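Local structure of pyruvate kinase 1 (4KCV) at residues 23-28 with 325-330; 474-479 with 493-498; 90-95 with 176-181. The protein catalyses the last step of glycolysis, transferring a phosphoryl group from phosphoenolpyruvate to ADP to give pyruvate and ATP. All coordinates share one frame; numbering follows the deposited sequence.

Contact 1 closes the central barrel by joining its first and last strands, and the side chain of M329 lies about 4 Å from a bound 2-oxoglutarate, consistent with a place beside the active site. Contact 3 falls within the chain between the two strands of contact 1, at the small beta domain inserted in the barrel; the R91 side chain is about 11 Å from the magnesium and potassium ions. Contact 2 is a hairpin of the C-terminal alpha/beta domain, with the V479 side chain about 9 Å from a bound fructose 2,6-bisphosphate, probably the allosteric effector. Centres of contacts 2 and 3 are 59 Å apart, on opposite sides of the chain's centre.

Contact 1: residues 23-28 with 325-330; sequences RIVCTI and ADCVML
Closure of the TIM barrel is made here: strand 23-27, the first of eight, lies parallel to strand 327-330, the last, their axes approaching to 4.7 Å at an angle of 23°. Backbone bonds run from V328 N to R23 O, from V25 N to V328 O and from L330 N to V25 O, while R23 N reaches D326 O just before the strand. R23, V25, C327 and M329 share one face of the sheet. There, V25 CB packs on M329 CG at 3.9 Å, and V25 CG1, placed anti to the backbone N (chi1 -176°), lies 4.0 Å from M329 SD. M329 also touches the bound 2-oxoglutarate, consistent with the C-terminal end of this strand bordering the active site. The other face carries I24, C26, V328 and L330, of which C26, V328 and L330 rest on helix 340-356; across the strands I24 CG2 meets L330 CD1 at 4.3 Å. The guanidinium of R23 leads away to R20 O and V438 O. At the far end T27 grips L330 O twice: T27 N arrives tilted from the carbonyl plane, 3.1 Å from L330 O, and T27 OG1 donates in that plane, on a lone pair, at 2.7 Å.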
ATOM      1  N   ARG A  23       9.661  25.145  14.332  1.00 13.81           N
ATOM      2  CA  ARG A  23      10.354  25.990  15.277  1.00 14.48           C
ATOM      3  C   ARG A  23      11.413  26.765  14.525  1.00 14.77           C
ATOM      4  O   ARG A  23      11.951  26.287  13.507  1.00 14.27           O
ATOM      5  CB  ARG A  23      11.019  25.139  16.377  1.00 15.11           C
ATOM      6  CG  ARG A  23      10.029  24.465  17.334  1.00 14.99           C
ATOM      7  CD  ARG A  23       9.124  25.505  17.994  1.00 15.77           C
ATOM      8  NE  ARG A  23       8.019  24.865  18.717  1.00 16.54           N
ATOM      9  CZ  ARG A  23       6.742  24.875  18.326  1.00 16.26           C
ATOM     10  NH1 ARG A  23       6.367  25.529  17.228  1.00 13.77           N
ATOM     11  NH2 ARG A  23       5.825  24.260  19.071  1.00 17.48           N
ATOM     12  N   ILE A  24      11.674  27.979  15.000  1.00 14.39           N
ATOM     13  CA  ILE A  24      12.521  28.909  14.307  1.00 15.07           C
ATOM     14  C   ILE A  24      13.728  29.291  15.179  1.00 15.33           C
ATOM     15  O   ILE A  24      13.565  29.808  16.306  1.00 15.44           O
ATOM     16  CB  ILE A  24      11.723  30.180  13.890  1.00 14.36           C
ATOM     17  CG1 ILE A  24      10.544  29.776  12.973  1.00 14.52           C
ATOM     18  CG2 ILE A  24      12.634  31.161  13.163  1.00 13.43           C
ATOM     19  CD1 ILE A  24       9.534  30.897  12.732  1.00 14.71           C
ATOM     20  N   VAL A  25      14.921  29.016  14.646  1.00 14.33           N
ATOM     21  CA  VAL A  25      16.182  29.429  15.231  1.00 14.54           C
ATOM     22  C   VAL A  25      16.639  30.732  14.568  1.00 16.04           C
ATOM     23  O   VAL A  25      16.724  30.806  13.335  1.00 15.27           O
ATOM     24  CB  VAL A  25      17.274  28.337  14.969  1.00 14.47           C
ATOM     25  CG1 VAL A  25      18.576  28.690  15.645  1.00 13.56           C
ATOM     26  CG2 VAL A  25      16.798  26.983  15.461  1.00 15.27           C
ATOM     27  N   CYS A  26      16.902  31.766  15.382  1.00 16.24           N
ATOM     28  CA  CYS A  26      17.449  33.040  14.892  1.00 16.74           C
ATOM     29  C   CYS A  26      18.840  33.327  15.438  1.00 17.22           C
ATOM     30  O   CYS A  26      19.073  33.252  16.662  1.00 16.63           O
ATOM     31  CB  CYS A  26      16.529  34.210  15.267  1.00 17.86           C
ATOM     32  SG  CYS A  26      14.819  33.933  14.782  1.00 19.44           S
ATOM     33  N   THR A  27      19.754  33.666  14.522  1.00 16.95           N
ATOM     34  CA  THR A  27      21.075  34.170  14.860  1.00 16.38           C
ATOM     35  C   THR A  27      20.998  35.629  15.330  1.00 16.53           C
ATOM     36  O   THR A  27      20.402  36.481  14.671  1.00 16.82           O
ATOM     37  CB  THR A  27      22.007  34.083  13.633  1.00 17.38           C
ATOM     38  OG1 THR A  27      21.977  32.756  13.114  1.00 16.71           O
ATOM     39  CG2 THR A  27      23.474  34.477  13.981  1.00 17.61           C
ATOM     40  N   ILE A  28      21.605  35.900  16.475  1.00 16.99           N
ATOM     41  CA  ILE A  28      21.573  37.208  17.068  1.00 17.50           C
ATOM     42  C   ILE A  28      22.784  38.040  16.637  1.00 18.46           C
ATOM     43  O   ILE A  28      23.875  37.515  16.464  1.00 18.42           O
ATOM     44  CB  ILE A  28      21.523  37.107  18.598  1.00 17.98           C
ATOM     45  CG1 ILE A  28      20.294  36.301  19.042  1.00 16.82           C
ATOM     46  CG2 ILE A  28      21.553  38.502  19.213  1.00 18.53           C
ATOM     47  CD1 ILE A  28      19.021  36.630  18.275  1.00 17.54           C
ATOM     48  N   ALA A 325      11.762  18.623   8.592  1.00 14.21           N
ATOM     49  CA  ALA A 325      12.663  19.305   9.527  1.00 14.70           C
ATOM     50  C   ALA A 325      11.893  19.824  10.756  1.00 15.50           C
ATOM     51  O   ALA A 325      10.811  20.380  10.609  1.00 15.68           O
ATOM     52  CB  ALA A 325      13.370  20.456   8.820  1.00 15.00           C
ATOM     53  N   ASP A 326      12.454  19.668  11.956  1.00 14.37           N
ATOM     54  CA  ASP A 326      11.824  20.266  13.134  1.00 14.77           C
ATOM     55  C   ASP A 326      11.935  21.771  13.052  1.00 14.60           C
ATOM     56  O   ASP A 326      10.956  22.497  13.286  1.00 13.96           O
ATOM     57  CB  ASP A 326      12.456  19.767  14.440  1.00 14.24           C
ATOM     58  CG  ASP A 326      12.326  18.257  14.617  1.00 15.78           C
ATOM     59  OD1 ASP A 326      13.002  17.512  13.825  1.00 15.77           O
ATOM     60  OD2 ASP A 326      11.500  17.811  15.503  1.00 15.92           O
ATOM     61  N   CYS A 327      13.131  22.231  12.713  1.00 14.55           N
ATOM     62  CA  CYS A 327      13.449  23.632  12.770  1.00 16.13           C
ATOM     63  C   CYS A 327      13.901  24.128  11.428  1.00 16.27           C
ATOM     64  O   CYS A 327      14.589  23.414  10.683  1.00 14.67           O
ATOM     65  CB  CYS A 327      14.565  23.906  13.782  1.00 17.13           C
ATOM     66  SG  CYS A 327      14.218  23.337  15.456  1.00 18.65           S
ATOM     67  N   VAL A 328      13.698  25.429  11.222  1.00 15.58           N
ATOM     68  CA  VAL A 328      14.412  26.159  10.214  1.00 15.03           C
ATOM     69  C   VAL A 328      15.140  27.338  10.844  1.00 16.10           C
ATOM     70  O   VAL A 328      14.808  27.772  11.947  1.00 15.36           O
ATOM     71  CB  VAL A 328      13.452  26.663   9.133  1.00 14.91           C
ATOM     72  CG1 VAL A 328      12.993  25.483   8.260  1.00 14.02           C
ATOM     73  CG2 VAL A 328      12.258  27.360   9.779  1.00 14.34           C
ATOM     74  N   MET A 329      16.133  27.859  10.136  1.00 15.51           N
ATOM     75  CA  MET A 329      17.091  28.737  10.761  1.00 15.23           C
ATOM     76  C   MET A 329      17.298  29.986   9.923  1.00 15.58           C
ATOM     77  O   MET A 329      17.206  29.960   8.677  1.00 15.51           O
ATOM     78  CB  MET A 329      18.424  28.017  11.007  1.00 15.37           C
ATOM     79  CG  MET A 329      19.439  28.844  11.801  1.00 15.54           C
ATOM     80  SD  MET A 329      20.834  27.865  12.401  1.00 17.82           S
ATOM     81  CE  MET A 329      22.109  28.457  11.273  1.00 16.34           C
ATOM     82  N   LEU A 330      17.596  31.074  10.617  1.00 15.32           N
ATOM     83  CA  LEU A 330      17.947  32.314   9.996  1.00 15.04           C
ATOM     84  C   LEU A 330      19.339  32.712  10.508  1.00 15.93           C
ATOM     85  O   LEU A 330      19.665  32.505  11.700  1.00 15.04           O
ATOM     86  CB  LEU A 330      16.899  33.375  10.341  1.00 14.83           C
ATOM     87  CG  LEU A 330      15.501  33.070   9.767  1.00 14.94           C
ATOM     88  CD1 LEU A 330      14.437  33.943  10.418  1.00 14.29           C
ATOM     89  CD2 LEU A 330      15.514  33.261   8.244  1.00 14.59           C
TER

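Contact 2: residues 474-479 with 493-498; sequences GDVVVV and TRLIYL
V477 and I496 form a hydrogen-bonded pair near the middle of an antiparallel beta hairpin, with V477 N 2.7 Å from I496 O (N-H...O angle 171°). V479 and R494 repeat this pairing, and G474 N to L498 O and L498 N to D475 O carry the bonding past the strand ends. The buried part runs from V477 to V479 against T493 and R494. V479 CG2 packs on I496 CD1 at 3.8 Å, and I496 CD1 also sits 3.4 Å above the R494 guanidinium plane, over its centre. A bend at chi3 (-73°) turns the guanidinium so that one face lies under I496 CD1; a water joins its NE to V479 O, NH2 bonds H481, and NH1 makes a salt bridge with D483 of the second subunit. The solvent side is at G474 and Y497, where G474 O meets the ring edge in plane, 3.4 Å from Y497 CD1; even there V476 CG2 comes obliquely to 3.2 Å from Y497 CE1. V478 and T493 press on helix 377-391, V477 and L498 on helix 455-467. Strand 476-481 is flanked on its other side by the parallel strand 396-400, while T493 and R494 pair antiparallel with a strand of the second subunit.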
ATOM      1  N   GLY A 474     -14.733  19.933  27.495  1.00 23.48           N
ATOM      2  CA  GLY A 474     -15.383  18.885  26.706  1.00 22.87           C
ATOM      3  C   GLY A 474     -14.568  18.349  25.536  1.00 23.46           C
ATOM      4  O   GLY A 474     -14.995  17.408  24.875  1.00 24.42           O
ATOM      5  N   ASP A 475     -13.414  18.972  25.251  1.00 23.78           N
ATOM      6  CA  ASP A 475     -12.464  18.428  24.254  1.00 21.74           C
ATOM      7  C   ASP A 475     -11.667  17.250  24.840  1.00 20.89           C
ATOM      8  O   ASP A 475     -11.203  17.304  25.987  1.00 18.03           O
ATOM      9  CB  ASP A 475     -11.478  19.507  23.770  1.00 23.21           C
ATOM     10  CG  ASP A 475     -12.131  20.544  22.827  1.00 27.21           C
ATOM     11  OD1 ASP A 475     -13.160  20.235  22.208  1.00 30.17           O
ATOM     12  OD2 ASP A 475     -11.610  21.683  22.725  1.00 29.41           O
ATOM     13  N   VAL A 476     -11.450  16.221  24.025  1.00 20.17           N
ATOM     14  CA  VAL A 476     -10.602  15.094  24.441  1.00 20.27           C
ATOM     15  C   VAL A 476      -9.114  15.440  24.269  1.00 20.20           C
ATOM     16  O   VAL A 476      -8.699  15.929  23.226  1.00 23.12           O
ATOM     17  CB  VAL A 476     -10.947  13.804  23.658  1.00 19.79           C
ATOM     18  CG1 VAL A 476     -10.048  12.652  24.093  1.00 19.34           C
ATOM     19  CG2 VAL A 476     -12.398  13.427  23.893  1.00 24.10           C
ATOM     20  N   VAL A 477      -8.337  15.227  25.322  1.00 19.63           N
ATOM     21  CA  VAL A 477      -6.892  15.422  25.294  1.00 19.52           C
ATOM     22  C   VAL A 477      -6.235  14.066  25.536  1.00 20.01           C
ATOM     23  O   VAL A 477      -6.685  13.299  26.409  1.00 19.79           O
ATOM     24  CB  VAL A 477      -6.455  16.386  26.425  1.00 19.69           C
ATOM     25  CG1 VAL A 477      -4.939  16.452  26.508  1.00 21.37           C
ATOM     26  CG2 VAL A 477      -7.000  17.778  26.177  1.00 21.11           C
ATOM     27  N   VAL A 478      -5.135  13.787  24.838  1.00 17.58           N
ATOM     28  CA  VAL A 478      -4.423  12.512  25.028  1.00 14.89           C
ATOM     29  C   VAL A 478      -3.245  12.729  25.999  1.00 15.18           C
ATOM     30  O   VAL A 478      -2.408  13.589  25.775  1.00 14.62           O
ATOM     31  CB  VAL A 478      -3.896  11.935  23.685  1.00 15.23           C
ATOM     32  CG1 VAL A 478      -3.121  10.617  23.924  1.00 14.13           C
ATOM     33  CG2 VAL A 478      -5.046  11.707  22.689  1.00 13.88           C
ATOM     34  N   VAL A 479      -3.236  12.012  27.118  1.00 15.77           N
ATOM     35  CA  VAL A 479      -2.334  12.345  28.227  1.00 15.53           C
ATOM     36  C   VAL A 479      -1.405  11.158  28.544  1.00 16.83           C
ATOM     37  O   VAL A 479      -1.870  10.031  28.796  1.00 17.10           O
ATOM     38  CB  VAL A 479      -3.121  12.699  29.503  1.00 15.80           C
ATOM     39  CG1 VAL A 479      -2.151  13.080  30.618  1.00 15.16           C
ATOM     40  CG2 VAL A 479      -4.135  13.825  29.232  1.00 14.29           C
ATOM     41  N   THR A 493      -1.174   5.737  28.854  1.00 16.61           N
ATOM     42  CA  THR A 493      -1.861   6.754  28.038  1.00 17.63           C
ATOM     43  C   THR A 493      -3.294   6.793  28.472  1.00 17.74           C
ATOM     44  O   THR A 493      -3.913   5.735  28.647  1.00 17.21           O
ATOM     45  CB  THR A 493      -1.891   6.378  26.532  1.00 20.20           C
ATOM     46  OG1 THR A 493      -0.568   6.104  26.068  1.00 23.94           O
ATOM     47  CG2 THR A 493      -2.509   7.513  25.690  1.00 18.16           C
ATOM     48  N   ARG A 494      -3.832   8.005  28.644  1.00 16.42           N
ATOM     49  CA  ARG A 494      -5.242   8.171  28.977  1.00 17.37           C
ATOM     50  C   ARG A 494      -5.894   9.136  28.004  1.00 17.02           C
ATOM     51  O   ARG A 494      -5.274  10.125  27.588  1.00 17.87           O
ATOM     52  CB  ARG A 494      -5.416   8.720  30.406  1.00 18.27           C
ATOM     53  CG  ARG A 494      -4.870   7.837  31.515  1.00 18.72           C
ATOM     54  CD  ARG A 494      -5.222   8.441  32.870  1.00 18.20           C
ATOM     55  NE  ARG A 494      -4.422   9.619  33.163  1.00 17.78           N
ATOM     56  CZ  ARG A 494      -4.763  10.557  34.048  1.00 20.73           C
ATOM     57  NH1 ARG A 494      -5.983  10.561  34.595  1.00 20.08           N
ATOM     58  NH2 ARG A 494      -3.904  11.525  34.351  1.00 18.30           N
ATOM     59  N   LEU A 495      -7.166   8.919  27.714  1.00 16.10           N
ATOM     60  CA  LEU A 495      -7.941   9.940  27.013  1.00 17.18           C
ATOM     61  C   LEU A 495      -8.850  10.644  27.998  1.00 18.55           C
ATOM     62  O   LEU A 495      -9.645   9.995  28.719  1.00 19.10           O
ATOM     63  CB  LEU A 495      -8.748   9.330  25.867  1.00 16.90           C
ATOM     64  CG  LEU A 495      -7.987   9.200  24.536  1.00 18.33           C
ATOM     65  CD1 LEU A 495      -6.752   8.285  24.650  1.00 16.28           C
ATOM     66  CD2 LEU A 495      -8.940   8.675  23.482  1.00 18.21           C
ATOM     67  N   ILE A 496      -8.677  11.954  28.093  1.00 20.43           N
ATOM     68  CA  ILE A 496      -9.343  12.756  29.107  1.00 22.20           C
ATOM     69  C   ILE A 496     -10.111  13.922  28.481  1.00 22.42           C
ATOM     70  O   ILE A 496      -9.597  14.617  27.618  1.00 21.48           O
ATOM     71  CB  ILE A 496      -8.316  13.284  30.122  1.00 25.64           C
ATOM     72  CG1 ILE A 496      -7.834  12.120  30.990  1.00 27.28           C
ATOM     73  CG2 ILE A 496      -8.933  14.353  31.005  1.00 26.60           C
ATOM     74  CD1 ILE A 496      -6.594  12.433  31.789  1.00 33.28           C
ATOM     75  N   TYR A 497     -11.366  14.084  28.870  1.00 22.14           N
ATOM     76  CA  TYR A 497     -12.138  15.264  28.488  1.00 24.98           C
ATOM     77  C   TYR A 497     -11.765  16.442  29.371  1.00 25.28           C
ATOM     78  O   TYR A 497     -11.718  16.308  30.595  1.00 24.61           O
ATOM     79  CB  TYR A 497     -13.613  14.996  28.689  1.00 25.62           C
ATOM     80  CG  TYR A 497     -14.186  14.029  27.719  1.00 28.60           C
ATOM     81  CD1 TYR A 497     -14.561  14.434  26.431  1.00 30.53           C
ATOM     82  CD2 TYR A 497     -14.411  12.710  28.086  1.00 32.06           C
ATOM     83  CE1 TYR A 497     -15.165  13.549  25.546  1.00 33.11           C
ATOM     84  CE2 TYR A 497     -15.034  11.824  27.225  1.00 34.11           C
ATOM     85  CZ  TYR A 497     -15.412  12.243  25.957  1.00 36.36           C
ATOM     86  OH  TYR A 497     -16.036  11.350  25.111  1.00 36.03           O
ATOM     87  N   LEU A 498     -11.574  17.608  28.774  1.00 24.91           N
ATOM     88  CA  LEU A 498     -11.271  18.801  29.558  1.00 28.24           C
ATOM     89  C   LEU A 498     -12.460  19.175  30.420  1.00 30.16           C
ATOM     90  O   LEU A 498     -13.559  19.317  29.912  1.00 28.85           O
ATOM     91  CB  LEU A 498     -10.924  19.967  28.659  1.00 29.13           C
ATOM     92  CG  LEU A 498      -9.460  20.126  28.327  1.00 32.18           C
ATOM     93  CD1 LEU A 498      -9.250  21.555  27.853  1.00 41.53           C
ATOM     94  CD2 LEU A 498      -8.636  19.849  29.565  1.00 33.34           C
TER
HETATM   95  O   HOH W   1      -1.650   9.155  31.563  1.00 14.09           O

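Contact 3: residues 90-95 with 176-181; sequences IRTGLF and RGINLP
R91 and G177 form a single backbone bridge where the loop after strand 80-84 runs past residues 176-178, joining an entry segment of the inserted beta domain to its return segment. T92 N donates to R176 O at 2.9 Å, nearly along the carbonyl direction, and I178 N donates to I90 O at 2.8 Å from above the carbonyl plane. The R91 side chain can be followed outward. CB lies 3.4 Å from R176 O; CG and CD carry the chain on, and a bend at chi3 (68°) swings the head back across the backbone of the other segment. NE bonds R175 O, CZ comes near G177 N, which faces the guanidinium, and G177 CA lies 4.0 Å above the guanidinium plane, over its centre. At the tip NH1 forms a salt bridge with E89. NH2 is 3.4 Å from G177 N without a hydrogen bond, both being donors, and 4.1 Å from R176 NH1, a proximity of like charges that the E89 carboxylate probably eases. T92 OG1, set between the backbone N and the carbonyl carbon (chi1 73°), donates to G93 O and takes a weak bond from R176 N. Beside these polar contacts the aliphatic side chains cross at about right angles: I90 CG2 on I178 CB at 3.6 Å, I90 CD1 on L180 CD1 at 3.8 Å. A water links I90 N to I178 O. Strand 178-179 is an outermost strand of the six-stranded mixed sheet, and I178 and L180 lie against strand 141-144, the antiparallel neighbour of strand 178-179.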
ATOM      1  N   ILE A  90      40.928  24.940   7.719  1.00 28.09           N
ATOM      2  CA  ILE A  90      42.094  25.068   6.846  1.00 25.43           C
ATOM      3  C   ILE A  90      42.098  26.446   6.178  1.00 25.48           C
ATOM      4  O   ILE A  90      41.088  26.889   5.603  1.00 25.42           O
ATOM      5  CB  ILE A  90      42.097  23.990   5.747  1.00 22.97           C
ATOM      6  CG1 ILE A  90      41.802  22.612   6.360  1.00 22.30           C
ATOM      7  CG2 ILE A  90      43.418  24.023   4.969  1.00 20.89           C
ATOM      8  CD1 ILE A  90      41.687  21.501   5.334  1.00 20.57           C
ATOM      9  N   ARG A  91      43.215  27.132   6.280  0.84 23.23           N
ATOM     10  CA  ARG A  91      43.359  28.417   5.632  0.84 23.00           C
ATOM     11  C   ARG A  91      44.683  28.488   4.873  0.84 20.58           C
ATOM     12  O   ARG A  91      45.596  27.703   5.126  0.84 18.87           O
ATOM     13  CB  ARG A  91      43.271  29.511   6.682  0.84 25.12           C
ATOM     14  CG  ARG A  91      42.125  29.294   7.659  0.84 30.92           C
ATOM     15  CD  ARG A  91      41.724  30.569   8.371  0.84 32.60           C
ATOM     16  NE  ARG A  91      41.111  31.537   7.463  0.84 45.42           N
ATOM     17  CZ  ARG A  91      39.793  31.703   7.286  0.84 44.06           C
ATOM     18  NH1 ARG A  91      38.925  30.901   7.883  0.84 43.18           N
ATOM     19  NH2 ARG A  91      39.352  32.631   6.444  0.84 34.98           N
ATOM     20  N   THR A  92      44.750  29.385   3.899  1.00 20.65           N
ATOM     21  CA  THR A  92      46.013  29.736   3.252  1.00 20.50           C
ATOM     22  C   THR A  92      46.880  30.464   4.270  1.00 22.24           C
ATOM     23  O   THR A  92      46.373  30.955   5.277  1.00 23.83           O
ATOM     24  CB  THR A  92      45.789  30.703   2.062  1.00 20.44           C
ATOM     25  OG1 THR A  92      45.452  32.008   2.553  1.00 21.14           O
ATOM     26  CG2 THR A  92      44.681  30.208   1.143  1.00 19.27           C
ATOM     27  N   GLY A  93      48.149  30.655   3.941  1.00 22.85           N
ATOM     28  CA  GLY A  93      48.976  31.649   4.637  1.00 23.30           C
ATOM     29  C   GLY A  93      48.688  33.096   4.241  1.00 26.82           C
ATOM     30  O   GLY A  93      47.583  33.432   3.760  1.00 24.72           O
ATOM     31  N   LEU A  94      49.651  33.973   4.528  1.00 25.51           N
ATOM     32  CA  LEU A  94      49.576  35.368   4.116  1.00 26.47           C
ATOM     33  C   LEU A  94      50.194  35.547   2.726  1.00 26.61           C
ATOM     34  O   LEU A  94      50.992  34.695   2.269  1.00 25.92           O
ATOM     35  CB  LEU A  94      50.315  36.280   5.126  1.00 27.45           C
ATOM     36  CG  LEU A  94      50.120  36.088   6.637  1.00 29.89           C
ATOM     37  CD1 LEU A  94      50.878  37.178   7.413  1.00 28.12           C
ATOM     38  CD2 LEU A  94      48.637  36.104   6.994  1.00 29.08           C
ATOM     39  N   PHE A  95      49.975  36.723   2.144  1.00 24.84           N
ATOM     40  CA  PHE A  95      50.587  37.076   0.883  1.00 25.05           C
ATOM     41  C   PHE A  95      51.448  38.337   1.004  1.00 28.90           C
ATOM     42  O   PHE A  95      51.134  39.241   1.781  1.00 31.38           O
ATOM     43  CB  PHE A  95      49.510  37.240  -0.192  1.00 23.70           C
ATOM     44  CG  PHE A  95      48.763  35.963  -0.491  1.00 25.10           C
ATOM     45  CD1 PHE A  95      49.232  35.076  -1.459  1.00 24.70           C
ATOM     46  CD2 PHE A  95      47.646  35.592   0.267  1.00 25.54           C
ATOM     47  CE1 PHE A  95      48.572  33.875  -1.713  1.00 23.52           C
ATOM     48  CE2 PHE A  95      47.002  34.371   0.042  1.00 24.80           C
ATOM     49  CZ  PHE A  95      47.452  33.527  -0.967  1.00 24.77           C
ATOM     50  N   ARG A 176      42.732  33.149   3.485  1.00 25.51           N
ATOM     51  CA  ARG A 176      41.400  32.733   3.043  1.00 25.29           C
ATOM     52  C   ARG A 176      41.106  31.286   3.425  1.00 24.80           C
ATOM     53  O   ARG A 176      42.031  30.483   3.618  1.00 24.01           O
ATOM     54  CB  ARG A 176      41.244  32.927   1.534  1.00 24.20           C
ATOM     55  CG  ARG A 176      41.510  34.347   1.058  1.00 25.82           C
ATOM     56  CD  ARG A 176      40.428  35.299   1.560  1.00 27.98           C
ATOM     57  NE  ARG A 176      40.636  35.586   2.959  1.00 31.07           N
ATOM     58  CZ  ARG A 176      39.803  36.274   3.733  1.00 35.41           C
ATOM     59  NH1 ARG A 176      40.087  36.430   5.017  1.00 36.56           N
ATOM     60  NH2 ARG A 176      38.701  36.811   3.233  1.00 33.85           N
ATOM     61  N   GLY A 177      39.818  30.946   3.492  1.00 23.25           N
ATOM     62  CA  GLY A 177      39.397  29.577   3.777  1.00 23.21           C
ATOM     63  C   GLY A 177      39.725  28.608   2.657  1.00 24.68           C
ATOM     64  O   GLY A 177      39.715  28.979   1.478  1.00 24.51           O
ATOM     65  N   ILE A 178      40.013  27.359   3.030  1.00 24.71           N
ATOM     66  CA  ILE A 178      40.330  26.287   2.074  1.00 23.34           C
ATOM     67  C   ILE A 178      39.379  25.100   2.269  1.00 25.38           C
ATOM     68  O   ILE A 178      39.073  24.703   3.407  1.00 26.78           O
ATOM     69  CB  ILE A 178      41.781  25.775   2.264  1.00 22.00           C
ATOM     70  CG1 ILE A 178      42.797  26.854   1.844  1.00 20.75           C
ATOM     71  CG2 ILE A 178      41.997  24.472   1.488  1.00 19.84           C
ATOM     72  CD1 ILE A 178      43.007  26.943   0.342  1.00 20.07           C
ATOM     73  N   ASN A 179      38.910  24.531   1.167  1.00 23.99           N
ATOM     74  CA  ASN A 179      38.126  23.313   1.241  1.00 25.06           C
ATOM     75  C   ASN A 179      38.727  22.275   0.336  1.00 25.38           C
ATOM     76  O   ASN A 179      39.225  22.588  -0.736  1.00 24.87           O
ATOM     77  CB  ASN A 179      36.654  23.573   0.847  1.00 26.52           C
ATOM     78  CG  ASN A 179      35.948  24.512   1.821  1.00 26.21           C
ATOM     79  OD1 ASN A 179      36.011  25.729   1.675  1.00 27.84           O
ATOM     80  ND2 ASN A 179      35.351  23.949   2.864  1.00 24.75           N
ATOM     81  N   LEU A 180      38.744  21.038   0.803  1.00 26.81           N
ATOM     82  CA  LEU A 180      39.225  19.947  -0.011  1.00 27.00           C
ATOM     83  C   LEU A 180      38.061  19.007  -0.366  1.00 27.55           C
ATOM     84  O   LEU A 180      37.735  18.103   0.401  1.00 30.81           O
ATOM     85  CB  LEU A 180      40.340  19.221   0.743  1.00 24.41           C
ATOM     86  CG  LEU A 180      41.441  20.171   1.230  1.00 22.81           C
ATOM     87  CD1 LEU A 180      42.395  19.458   2.185  1.00 22.59           C
ATOM     88  CD2 LEU A 180      42.197  20.756   0.037  1.00 20.13           C
ATOM     89  N   PRO A 181      37.363  19.296  -1.476  1.00 30.70           N
ATOM     90  CA  PRO A 181      36.082  18.621  -1.755  1.00 34.34           C
ATOM     91  C   PRO A 181      36.270  17.124  -1.967  1.00 37.42           C
ATOM     92  O   PRO A 181      37.213  16.706  -2.639  1.00 37.29           O
ATOM     93  CB  PRO A 181      35.611  19.282  -3.043  1.00 32.44           C
ATOM     94  CG  PRO A 181      36.860  19.789  -3.691  1.00 33.22           C
ATOM     95  CD  PRO A 181      37.755  20.209  -2.565  1.00 29.81           C
TER
HETATM   96  O   HOH W   2      38.358  25.618   6.387  1.00 39.88           O